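Side-chain contacts in P43 (Trichuris muris, PDB 6QIX), which is the major protein secreted by the whipworm, tethers to matrix and inhibits interleukin-13 function: residues D136-V141 with C362-E367; L201-K206 with Q327-N332; C241-F246 with H345-N350; G278-L283 with T354-K359. All coordinates share one frame; numbering follows the deposited sequence. Where two conformers were deposited one is given.

Contact 1. Residues D136-V141 with C362-E367. With ACT (acetate ion), chain G.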
# COMPACT_ATOMS: atom_id res chain seq x y z
N ASP A 136 11.28 10.46 -8.57
CA ASP A 136 12.27 11.34 -8.00
C ASP A 136 12.44 11.14 -6.49
O ASP A 136 13.11 11.93 -5.84
CB ASP A 136 11.95 12.82 -8.33
CG ASP A 136 10.55 13.27 -7.91
OD1 ASP A 136 9.74 12.41 -7.54
OD2 ASP A 136 10.24 14.51 -7.97
N THR A 137 11.87 10.09 -5.92
CA THR A 137 12.13 9.80 -4.53
C THR A 137 13.53 9.21 -4.38
O THR A 137 13.81 8.18 -5.00
CB THR A 137 11.14 8.79 -3.95
OG1 THR A 137 9.80 9.26 -4.09
CG2 THR A 137 11.47 8.59 -2.47
N PRO A 138 14.43 9.82 -3.61
CA PRO A 138 15.77 9.24 -3.46
C PRO A 138 15.68 7.88 -2.78
O PRO A 138 14.90 7.69 -1.85
CB PRO A 138 16.53 10.25 -2.59
CG PRO A 138 15.69 11.54 -2.67
CD PRO A 138 14.27 11.05 -2.81
N SER A 139 16.50 6.95 -3.25
CA SER A 139 16.48 5.59 -2.73
C SER A 139 16.62 5.59 -1.20
O SER A 139 15.91 4.86 -0.51
CB SER A 139 17.59 4.77 -3.39
OG SER A 139 17.59 3.44 -2.87
N TYR A 140 17.51 6.41 -0.65
CA TYR A 140 17.72 6.37 0.80
C TYR A 140 16.48 6.86 1.57
O TYR A 140 16.22 6.39 2.70
CB TYR A 140 18.99 7.17 1.18
CG TYR A 140 18.81 8.67 1.28
CD1 TYR A 140 18.54 9.26 2.50
CD2 TYR A 140 18.92 9.50 0.15
CE1 TYR A 140 18.38 10.62 2.61
CE2 TYR A 140 18.75 10.86 0.25
CZ TYR A 140 18.49 11.42 1.49
OH TYR A 140 18.33 12.79 1.64
N VAL A 141 15.68 7.75 0.96
CA VAL A 141 14.42 8.20 1.55
C VAL A 141 13.39 7.08 1.52
O VAL A 141 12.72 6.77 2.53
CB VAL A 141 13.92 9.44 0.78
CG1 VAL A 141 12.55 9.85 1.26
CG2 VAL A 141 14.93 10.59 0.94
N CYS A 362 1.18 13.38 0.46
CA CYS A 362 2.35 12.59 0.07
C CYS A 362 3.63 13.41 -0.05
O CYS A 362 4.70 12.82 -0.20
CB CYS A 362 2.15 11.90 -1.29
SG CYS A 362 1.13 10.45 -1.23
N LYS A 363 3.54 14.73 -0.02
CA LYS A 363 4.70 15.56 -0.28
C LYS A 363 5.78 15.32 0.76
O LYS A 363 5.50 15.07 1.94
CB LYS A 363 4.29 17.03 -0.28
CG LYS A 363 3.70 17.49 -1.62
CD LYS A 363 3.21 18.92 -1.60
CE LYS A 363 2.58 19.26 -2.94
NZ LYS A 363 1.95 20.60 -2.94
N ARG A 364 7.04 15.38 0.31
CA ARG A 364 8.16 15.37 1.25
C ARG A 364 8.01 16.55 2.21
O ARG A 364 7.41 17.57 1.88
CB ARG A 364 9.49 15.44 0.50
CG ARG A 364 9.92 14.08 -0.04
CD ARG A 364 11.19 14.15 -0.84
NE ARG A 364 12.36 14.23 0.03
CZ ARG A 364 13.61 14.32 -0.40
NH1 ARG A 364 13.87 14.35 -1.70
NH2 ARG A 364 14.61 14.39 0.47
N VAL A 365 8.55 16.38 3.42
CA VAL A 365 8.34 17.39 4.45
C VAL A 365 8.73 18.78 3.95
O VAL A 365 8.02 19.75 4.17
CB VAL A 365 9.10 17.01 5.74
CG1 VAL A 365 8.58 15.69 6.31
CG2 VAL A 365 10.60 16.94 5.46
N HIS A 366 9.85 18.87 3.21
CA HIS A 366 10.30 20.18 2.73
C HIS A 366 9.43 20.73 1.60
O HIS A 366 9.45 21.94 1.36
CB HIS A 366 11.76 20.11 2.26
CG HIS A 366 11.93 19.53 0.89
ND1 HIS A 366 12.20 18.19 0.67
CD2 HIS A 366 11.88 20.10 -0.34
CE1 HIS A 366 12.29 17.96 -0.63
NE2 HIS A 366 12.10 19.11 -1.26
N GLU A 367 8.69 19.89 0.89
CA GLU A 367 7.79 20.37 -0.15
C GLU A 367 6.47 20.90 0.43
O GLU A 367 5.77 21.63 -0.27
CB GLU A 367 7.49 19.25 -1.16
CG GLU A 367 8.67 18.78 -2.01
CD GLU A 367 8.37 17.48 -2.77
OE1 GLU A 367 7.52 16.66 -2.29
OE2 GLU A 367 9.00 17.29 -3.84
C ACT G . 13.11 13.64 3.34
O ACT G . 14.27 14.00 2.99
OXT ACT G . 12.01 13.88 2.76
CH3 ACT G . 12.98 12.78 4.60

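Contact 2. Residues L201-K206 with Q327-N332. With P6G (hexaethylene glycol), chain E.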
# COMPACT_ATOMS: atom_id res chain seq x y z
N LEU A 201 6.42 -0.49 -17.18
CA LEU A 201 5.34 -1.35 -17.61
C LEU A 201 4.11 -0.54 -18.00
O LEU A 201 3.89 0.55 -17.48
CB LEU A 201 4.95 -2.34 -16.52
CG LEU A 201 6.14 -3.16 -15.94
CD1 LEU A 201 5.64 -4.12 -14.89
CD2 LEU A 201 6.85 -3.89 -17.05
N TRP A 202 3.32 -1.09 -18.91
CA TRP A 202 2.17 -0.33 -19.40
C TRP A 202 1.03 -1.28 -19.77
O TRP A 202 1.24 -2.47 -20.05
CB TRP A 202 2.58 0.50 -20.60
CG TRP A 202 1.63 1.57 -21.05
CD1 TRP A 202 1.17 1.76 -22.31
CD2 TRP A 202 1.03 2.58 -20.25
NE1 TRP A 202 0.35 2.87 -22.36
CE2 TRP A 202 0.21 3.36 -21.09
CE3 TRP A 202 1.10 2.90 -18.89
CZ2 TRP A 202 -0.55 4.44 -20.62
CZ3 TRP A 202 0.35 3.98 -18.41
CH2 TRP A 202 -0.45 4.76 -19.30
N PHE A 203 -0.16 -0.72 -19.83
CA PHE A 203 -1.34 -1.42 -20.28
C PHE A 203 -1.18 -1.90 -21.72
O PHE A 203 -0.40 -1.35 -22.49
CB PHE A 203 -2.56 -0.48 -20.19
CG PHE A 203 -2.81 0.01 -18.79
CD1 PHE A 203 -3.45 -0.79 -17.86
CD2 PHE A 203 -2.39 1.26 -18.41
CE1 PHE A 203 -3.69 -0.33 -16.55
CE2 PHE A 203 -2.64 1.72 -17.10
CZ PHE A 203 -3.23 0.90 -16.18
N PRO A 204 -1.97 -2.90 -22.12
CA PRO A 204 -3.05 -3.56 -21.37
C PRO A 204 -2.62 -4.35 -20.13
O PRO A 204 -1.45 -4.73 -19.94
CB PRO A 204 -3.66 -4.53 -22.41
CG PRO A 204 -2.61 -4.71 -23.42
CD PRO A 204 -1.84 -3.44 -23.48
N LEU A 205 -3.59 -4.59 -19.25
CA LEU A 205 -3.30 -5.29 -18.01
C LEU A 205 -2.65 -6.65 -18.25
O LEU A 205 -1.74 -7.05 -17.50
CB LEU A 205 -4.59 -5.46 -17.21
CG LEU A 205 -4.52 -6.19 -15.88
CD1 LEU A 205 -3.66 -5.38 -14.90
CD2 LEU A 205 -5.97 -6.36 -15.39
N LYS A 206 -3.07 -7.38 -19.29
CA LYS A 206 -2.45 -8.68 -19.55
C LYS A 206 -0.94 -8.55 -19.83
O LYS A 206 -0.17 -9.48 -19.49
CB LYS A 206 -3.16 -9.40 -20.70
CG LYS A 206 -3.19 -8.68 -22.00
CD LYS A 206 -3.87 -9.53 -23.09
CE LYS A 206 -4.11 -8.72 -24.35
NZ LYS A 206 -2.86 -8.17 -24.90
N GLN A 327 -0.49 -2.44 -6.21
CA GLN A 327 0.53 -1.75 -7.00
C GLN A 327 0.02 -1.36 -8.37
O GLN A 327 0.72 -0.64 -9.09
CB GLN A 327 1.78 -2.61 -7.17
CG GLN A 327 2.32 -3.17 -5.90
CD GLN A 327 2.54 -2.16 -4.84
OE1 GLN A 327 3.06 -1.07 -5.09
NE2 GLN A 327 2.17 -2.53 -3.61
N LEU A 328 -1.17 -1.81 -8.76
CA LEU A 328 -1.70 -1.39 -10.06
C LEU A 328 -1.89 0.13 -10.08
O LEU A 328 -2.19 0.75 -9.06
CB LEU A 328 -3.01 -2.07 -10.36
CG LEU A 328 -2.81 -3.54 -10.78
CD1 LEU A 328 -4.18 -4.20 -10.89
CD2 LEU A 328 -2.06 -3.69 -12.12
N PRO A 329 -1.79 0.74 -11.25
CA PRO A 329 -2.04 2.18 -11.35
C PRO A 329 -3.46 2.54 -10.93
O PRO A 329 -4.41 1.90 -11.35
CB PRO A 329 -1.81 2.48 -12.84
CG PRO A 329 -0.96 1.31 -13.35
CD PRO A 329 -1.40 0.13 -12.53
N TYR A 330 -3.59 3.60 -10.13
CA TYR A 330 -4.86 4.10 -9.62
C TYR A 330 -5.01 5.55 -10.07
O TYR A 330 -4.25 6.42 -9.63
CB TYR A 330 -4.89 3.98 -8.10
CG TYR A 330 -6.12 4.56 -7.40
CD1 TYR A 330 -7.01 3.72 -6.76
CD2 TYR A 330 -6.37 5.93 -7.34
CE1 TYR A 330 -8.12 4.22 -6.11
CE2 TYR A 330 -7.48 6.44 -6.68
CZ TYR A 330 -8.34 5.58 -6.07
OH TYR A 330 -9.47 6.02 -5.39
N SER A 331 -6.00 5.82 -10.90
CA SER A 331 -6.12 7.12 -11.54
C SER A 331 -7.09 8.04 -10.80
O SER A 331 -8.08 7.61 -10.18
CB SER A 331 -6.58 6.95 -12.98
OG SER A 331 -7.81 6.27 -12.98
N ASN A 332 -6.83 9.33 -10.92
CA ASN A 332 -7.79 10.38 -10.65
C ASN A 332 -7.85 11.23 -11.91
O ASN A 332 -6.80 11.56 -12.48
CB ASN A 332 -7.37 11.24 -9.47
CG ASN A 332 -6.73 10.43 -8.36
OD1 ASN A 332 -7.42 9.97 -7.44
ND2 ASN A 332 -5.39 10.23 -8.46
O1 P6G E . -6.34 -3.06 -19.84
C2 P6G E . -6.74 -1.87 -19.16
C3 P6G E . -6.78 -0.60 -20.05
O4 P6G E . -6.72 0.57 -19.25
C5 P6G E . -7.27 1.75 -19.79
C6 P6G E . -6.18 2.72 -20.26
O7 P6G E . -5.91 3.75 -19.33
C8 P6G E . -4.62 4.31 -19.44
C9 P6G E . -4.52 5.60 -18.63
O10 P6G E . -4.37 5.38 -17.25
C11 P6G E . -5.54 5.30 -16.47
C12 P6G E . -5.32 4.29 -15.33
O13 P6G E . -6.44 3.45 -15.17
C14 P6G E . -6.25 2.39 -14.29
C15 P6G E . -7.50 2.23 -13.43
O16 P6G E . -7.29 2.86 -12.19
C17 P6G E . -8.48 3.36 -11.62
C18 P6G E . -8.31 3.79 -10.16
O19 P6G E . -9.32 4.71 -9.80

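Contact 3. Residues C241-F246 with H345-N350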
# COMPACT_ATOMS: atom_id res chain seq x y z
N CYS A 241 1.88 7.67 -19.70
CA CYS A 241 1.58 9.03 -19.28
C CYS A 241 1.12 9.03 -17.83
O CYS A 241 0.80 7.99 -17.26
CB CYS A 241 0.49 9.65 -20.16
SG CYS A 241 -1.02 8.59 -20.18
N GLY A 242 1.05 10.24 -17.26
CA GLY A 242 0.34 10.47 -16.01
C GLY A 242 1.01 9.99 -14.74
O GLY A 242 0.34 9.90 -13.68
N PHE A 243 2.31 9.66 -14.80
CA PHE A 243 2.98 8.88 -13.78
C PHE A 243 2.26 7.54 -13.52
O PHE A 243 2.37 6.95 -12.44
CB PHE A 243 3.14 9.68 -12.48
CG PHE A 243 3.98 10.93 -12.63
CD1 PHE A 243 5.34 10.89 -12.49
CD2 PHE A 243 3.39 12.15 -12.95
CE1 PHE A 243 6.11 12.03 -12.66
CE2 PHE A 243 4.17 13.30 -13.09
CZ PHE A 243 5.53 13.23 -12.94
N CYS A 244 1.55 7.03 -14.53
CA CYS A 244 0.80 5.77 -14.46
C CYS A 244 1.66 4.56 -14.83
O CYS A 244 1.46 3.46 -14.28
CB CYS A 244 -0.45 5.86 -15.38
SG CYS A 244 -1.66 7.05 -14.77
N SER A 245 2.61 4.73 -15.75
CA SER A 245 3.61 3.68 -16.03
C SER A 245 4.54 3.53 -14.83
O SER A 245 4.82 4.47 -14.11
CB SER A 245 4.39 4.03 -17.30
OG SER A 245 5.22 2.96 -17.68
N PHE A 246 5.02 2.30 -14.60
CA PHE A 246 5.76 2.01 -13.38
C PHE A 246 6.67 0.82 -13.60
O PHE A 246 6.42 -0.03 -14.46
CB PHE A 246 4.83 1.70 -12.18
CG PHE A 246 3.98 0.48 -12.38
CD1 PHE A 246 4.31 -0.69 -11.77
CD2 PHE A 246 2.87 0.52 -13.19
CE1 PHE A 246 3.54 -1.82 -11.94
CE2 PHE A 246 2.11 -0.62 -13.36
CZ PHE A 246 2.48 -1.81 -12.74
N HIS A 345 -1.97 7.86 -8.70
CA HIS A 345 -1.46 7.96 -7.35
C HIS A 345 0.04 7.62 -7.35
O HIS A 345 0.43 6.58 -7.90
CB HIS A 345 -2.25 6.98 -6.47
CG HIS A 345 -1.90 7.06 -5.02
ND1 HIS A 345 -2.38 8.06 -4.22
CD2 HIS A 345 -1.07 6.31 -4.25
CE1 HIS A 345 -1.92 7.90 -2.99
NE2 HIS A 345 -1.11 6.85 -2.99
N PRO A 346 0.88 8.40 -6.65
CA PRO A 346 0.53 9.47 -5.68
C PRO A 346 0.37 10.87 -6.29
O PRO A 346 0.42 11.88 -5.58
CB PRO A 346 1.72 9.46 -4.72
CG PRO A 346 2.87 9.08 -5.61
CD PRO A 346 2.30 8.03 -6.58
N TYR A 347 0.15 10.93 -7.60
CA TYR A 347 -0.12 12.19 -8.30
C TYR A 347 -1.61 12.37 -8.56
O TYR A 347 -2.38 11.42 -8.54
CB TYR A 347 0.65 12.21 -9.62
CG TYR A 347 2.17 12.14 -9.46
CD1 TYR A 347 2.94 13.32 -9.48
CD2 TYR A 347 2.83 10.92 -9.29
CE1 TYR A 347 4.33 13.26 -9.36
CE2 TYR A 347 4.20 10.87 -9.15
CZ TYR A 347 4.94 12.04 -9.18
OH TYR A 347 6.30 11.97 -9.02
N GLU A 348 -2.00 13.62 -8.80
CA GLU A 348 -3.37 13.96 -9.18
C GLU A 348 -3.33 15.12 -10.17
O GLU A 348 -2.35 15.86 -10.21
CB GLU A 348 -4.19 14.34 -7.94
CG GLU A 348 -3.65 15.61 -7.24
CD GLU A 348 -4.34 15.98 -5.90
OE1 GLU A 348 -5.34 15.37 -5.48
OE2 GLU A 348 -3.84 16.92 -5.25
N PRO A 349 -4.38 15.31 -10.95
CA PRO A 349 -4.37 16.47 -11.85
C PRO A 349 -4.32 17.76 -11.04
O PRO A 349 -4.93 17.88 -9.97
CB PRO A 349 -5.67 16.35 -12.65
CG PRO A 349 -6.07 14.89 -12.52
CD PRO A 349 -5.57 14.45 -11.15
N ASN A 350 -3.59 18.75 -11.58
CA ASN A 350 -3.66 20.12 -11.07
C ASN A 350 -5.04 20.72 -11.41
O ASN A 350 -5.90 20.09 -12.01
CB ASN A 350 -2.48 20.94 -11.62
CG ASN A 350 -2.60 21.24 -13.09
OD1 ASN A 350 -3.53 20.80 -13.76
ND2 ASN A 350 -1.60 21.97 -13.62
O HOH W 1 2.12 6.11 -10.02

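Contact 4. Residues G278-L283 with T354-K359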
# COMPACT_ATOMS: atom_id res chain seq x y z
N GLY A 278 5.59 11.55 -17.77
CA GLY A 278 5.24 12.53 -16.78
C GLY A 278 4.21 13.56 -17.20
O GLY A 278 3.85 14.42 -16.39
N ASP A 279 3.75 13.50 -18.44
CA ASP A 279 2.71 14.38 -18.93
C ASP A 279 1.34 13.85 -18.53
O ASP A 279 1.12 12.65 -18.43
CB ASP A 279 2.72 14.45 -20.44
CG ASP A 279 3.99 15.02 -21.01
OD1 ASP A 279 4.69 15.75 -20.26
OD2 ASP A 279 4.24 14.77 -22.23
N ILE A 280 0.37 14.77 -18.36
CA ILE A 280 -0.95 14.29 -17.99
C ILE A 280 -1.53 13.43 -19.12
O ILE A 280 -1.25 13.63 -20.31
CB ILE A 280 -1.85 15.50 -17.65
CG1 ILE A 280 -3.13 15.07 -16.95
CG2 ILE A 280 -2.09 16.38 -18.92
CD1 ILE A 280 -3.73 16.19 -16.10
N CYS A 281 -2.30 12.41 -18.73
CA CYS A 281 -2.97 11.53 -19.68
C CYS A 281 -4.20 12.23 -20.23
O CYS A 281 -4.97 12.80 -19.44
CB CYS A 281 -3.42 10.21 -19.05
SG CYS A 281 -2.07 9.13 -18.47
N THR A 282 -4.42 12.12 -21.55
CA THR A 282 -5.69 12.56 -22.17
C THR A 282 -6.45 11.35 -22.71
O THR A 282 -5.98 10.69 -23.63
CB THR A 282 -5.43 13.58 -23.28
OG1 THR A 282 -4.67 14.66 -22.71
CG2 THR A 282 -6.74 14.08 -23.89
N LEU A 283 -7.62 11.08 -22.12
CA LEU A 283 -8.51 9.98 -22.51
C LEU A 283 -9.87 10.49 -22.97
O LEU A 283 -10.36 11.52 -22.47
CB LEU A 283 -8.75 9.03 -21.35
CG LEU A 283 -7.52 8.50 -20.62
CD1 LEU A 283 -7.92 7.67 -19.44
CD2 LEU A 283 -6.63 7.72 -21.55
N THR A 354 -3.98 20.43 -16.58
CA THR A 354 -2.91 20.55 -17.56
C THR A 354 -1.64 19.81 -17.17
O THR A 354 -0.77 19.60 -18.03
CB THR A 354 -2.54 22.02 -17.79
OG1 THR A 354 -2.16 22.62 -16.55
CG2 THR A 354 -3.72 22.78 -18.43
N ALA A 355 -1.53 19.40 -15.91
CA ALA A 355 -0.30 18.76 -15.43
C ALA A 355 -0.62 17.94 -14.19
O ALA A 355 -1.68 18.05 -13.59
CB ALA A 355 0.80 19.77 -15.10
N CYS A 356 0.35 17.09 -13.83
CA CYS A 356 0.23 16.21 -12.68
C CYS A 356 1.07 16.74 -11.52
O CYS A 356 2.24 17.13 -11.70
CB CYS A 356 0.69 14.79 -13.03
SG CYS A 356 -0.35 13.94 -14.26
N VAL A 357 0.48 16.72 -10.32
CA VAL A 357 1.11 17.24 -9.12
C VAL A 357 0.97 16.21 -8.01
O VAL A 357 0.05 15.38 -8.02
CB VAL A 357 0.50 18.58 -8.67
CG1 VAL A 357 0.68 19.61 -9.70
CG2 VAL A 357 -0.99 18.44 -8.35
N VAL A 358 1.91 16.25 -7.05
CA VAL A 358 1.90 15.26 -5.96
C VAL A 358 0.77 15.61 -5.02
O VAL A 358 0.53 16.79 -4.71
CB VAL A 358 3.24 15.23 -5.22
CG1 VAL A 358 3.20 14.24 -4.06
CG2 VAL A 358 4.35 14.85 -6.19
N LYS A 359 0.02 14.59 -4.59
CA LYS A 359 -1.01 14.81 -3.58
C LYS A 359 -0.41 15.39 -2.30
O LYS A 359 0.70 15.04 -1.88
CB LYS A 359 -1.71 13.49 -3.30
CG LYS A 359 -2.63 13.01 -4.41
CD LYS A 359 -3.35 11.71 -3.97
CE LYS A 359 -4.04 11.02 -5.17
NZ LYS A 359 -4.61 9.64 -4.78
O HOH W 2 2.63 16.58 -15.61
O HOH W 3 1.18 17.59 -18.62

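Contact 1. Residues D136-V141 with C362-E367
The first turn of helix 139-151, with Pro138 at its N-cap position, receives Arg364 from the C-terminal tail. The arginine was deposited in two conformers; in the one described it reaches across with its guanidinium group alone. Its NH1 lies 3.5 Å from CG of Pro138, obliquely, neither face-on nor edge-on. Proline suits this place, where the helix needs no N-H from it and its ring offers carbon to NH1. CG2 of Val141 lies over one guanidinium face, 3.8 Å from NH2, and the CE1 edge of His366 points at the opposite face, toward the rim. A bend at chi3 (79°) turns the chain's end, and an acetate ion, probably from the crystallisation liquor, meets the guanidinium at its edge. NE donates to OXT of the acetate at 2.8 Å and NH2 to its O at 2.6 Å, both bonds nearly straight. Asn88 holds the same acetate and the hydroxyl of Tyr140. Arg364 N donates to Glu367 OE1 (2.9 Å), and Glu367 OE2 forms a salt bridge with Arg134. No hydrogen bond joins the segments: carbon atoms lie over both guanidinium faces, and in this conformer a probable additive takes the NE and NH2 edge.

Contact 2. Residues L201-K206 with Q327-N332
Leu205 and Leu328 form the close-packed part of this contact, which joins the start of helix 205-216 to the loop before strand 331-336. CD1 of Leu205 meets CD2 of Leu328 at 3.6 Å, the two side chains crossing at about a right angle. Leu205 has CG anti to its backbone N (chi1 180°), which carries the CD1 branch across to its partner. Leucines suit the place, since their terminal methyls can meet while the alpha carbons stay 9.0 Å apart. Beside this pair, CZ of Phe203 approaches CG of Pro329 at 3.7 Å; the two come from opposite directions and the proline stands obliquely to the ring. Pro329 also packs on Phe246, and Phe203 lays CD2 over one face of the Trp202 ring.

The other side is looser. There a hexaethylene glycol, probably from the crystallisation liquor, arches from one segment to the other. Its O4 lies 3.8 Å above the plane of the Phe203 ring, toward the rim, and its O19 sits over the centre of the Tyr330 ring. Leu205 N, at the first turn of its helix, donates to O1 at 3.2 Å. At the far end O19 donates to Ser331 O, while the bond from Ser331 N to O16 is weak. The protein's own share of the contact is therefore purely apolar and small, and the flexible ether adds carbon surface along the Phe203 and Tyr330 rings, with bonds to the backbone N of Leu205 and the backbone O of Ser331.

Contact 3. Residues C241-F246 with H345-N350
Phe243 and Tyr347 form an offset face-to-face stack that joins a type I' beta turn, Cys241 to Cys244, to strand 347-349. The ring centroids are 3.7 Å apart and the planes are inclined by only 6°. The rings are slipped past each other, which puts Phe243 CG over the centre of the tyrosine ring and Tyr347 CZ toward the rim of the phenylalanine. The stack consequently extends back to the aliphatic root, with Phe243 CB 3.4 Å from Tyr347 CD2. Each side chain has CG anti to its carbonyl carbon (chi1 -61° and -62°), which brings the two rings face to face. Two broad aromatic faces suit a place where the alpha carbons are still 7.1 Å apart.

In the next shell Cys356 packs on Phe243 and Val358 on Tyr347, both from strand 356-358. The turn itself is closed by Cys244 N to Cys241 O at 3.0 Å. Gly242 takes the positive phi of its first corner easily, while Phe243 bears the second. Disulfides hold both ends, Cys241 to Cys281 and Cys244 to Cys344, the latter tying the turn to the residue just before His345. Beside the stack, one water donates to Phe243 O at 2.6 Å and to His345 O at 2.8 Å.

Contact 4. Residues G278-L283 with T354-K359
Ile280 lies against one face of the peptide group between Thr354 and Ala355; the flat groups of this contact are backbone amides, since no aromatic ring takes part. CG2 of Ile280 stands over that face, 3.6 Å from Thr354 O, and CD1 lies over it further along, 3.7 Å from the next carbonyl oxygen, Ala355 O. At the polar atoms of the same peptide, Ala355 N has a weak bond to Asn350 OD1, and Thr354 O accepts from a water that in turn takes the hydrogen of Ile280 N at 2.9 Å.

The isoleucine can spread over the peptide because its two branches diverge. CG1 is anti to the backbone N (chi1 -166°), while CG2 sits between N and the carbonyl carbon. CG2 thus meets Thr354 O directly, while the CG1 branch, extended at chi2 (156°), carries CD1 to Ala355 O. Nearer the root, the sulfur of Cys356 approaches, with SG 3.8 Å from Ile280 CA and 4.0 Å from its CB. That sulfur is bonded to Cys343 of strand 339-344, and Ile280 also packs on Cys343, Lys341 and Pro349.

A second water donates to Gly278 O at 2.6 Å and accepts from Cys356 N at 2.9 Å. Strand 281-284 and strand 356-358 belong to different sheets, and no direct hydrogen bond joins the two segments. Water thus mediates the polar backbone contact at this surface site, while one branched side chain and a disulfide sulfur supply the apolar part.

How the contacts relate
Contacts 3 and 4 are practically one unit: their centres lie about 6 Å apart, strands 347-349 and 356-358 pair in a two-stranded antiparallel sheet, and a probable Gly242 N to Asp279 O bond joins their first segments. Contact 2 adjoins contact 3, centres about 11 Å apart, through Leu201 and Phe246. Contact 1 is farther off, its centre about 16 Å from that of contact 3 and about 23 Å from that of contact 2, and touches contacts 3 and 4. Along the chain the first segments come in the order 1, 2, 3, 4. Segments 327-332, 345-350 and 354-359 then pack in turn on 201-206, 241-246 and 278-283, and the last segment returns to the start of helix 139-151.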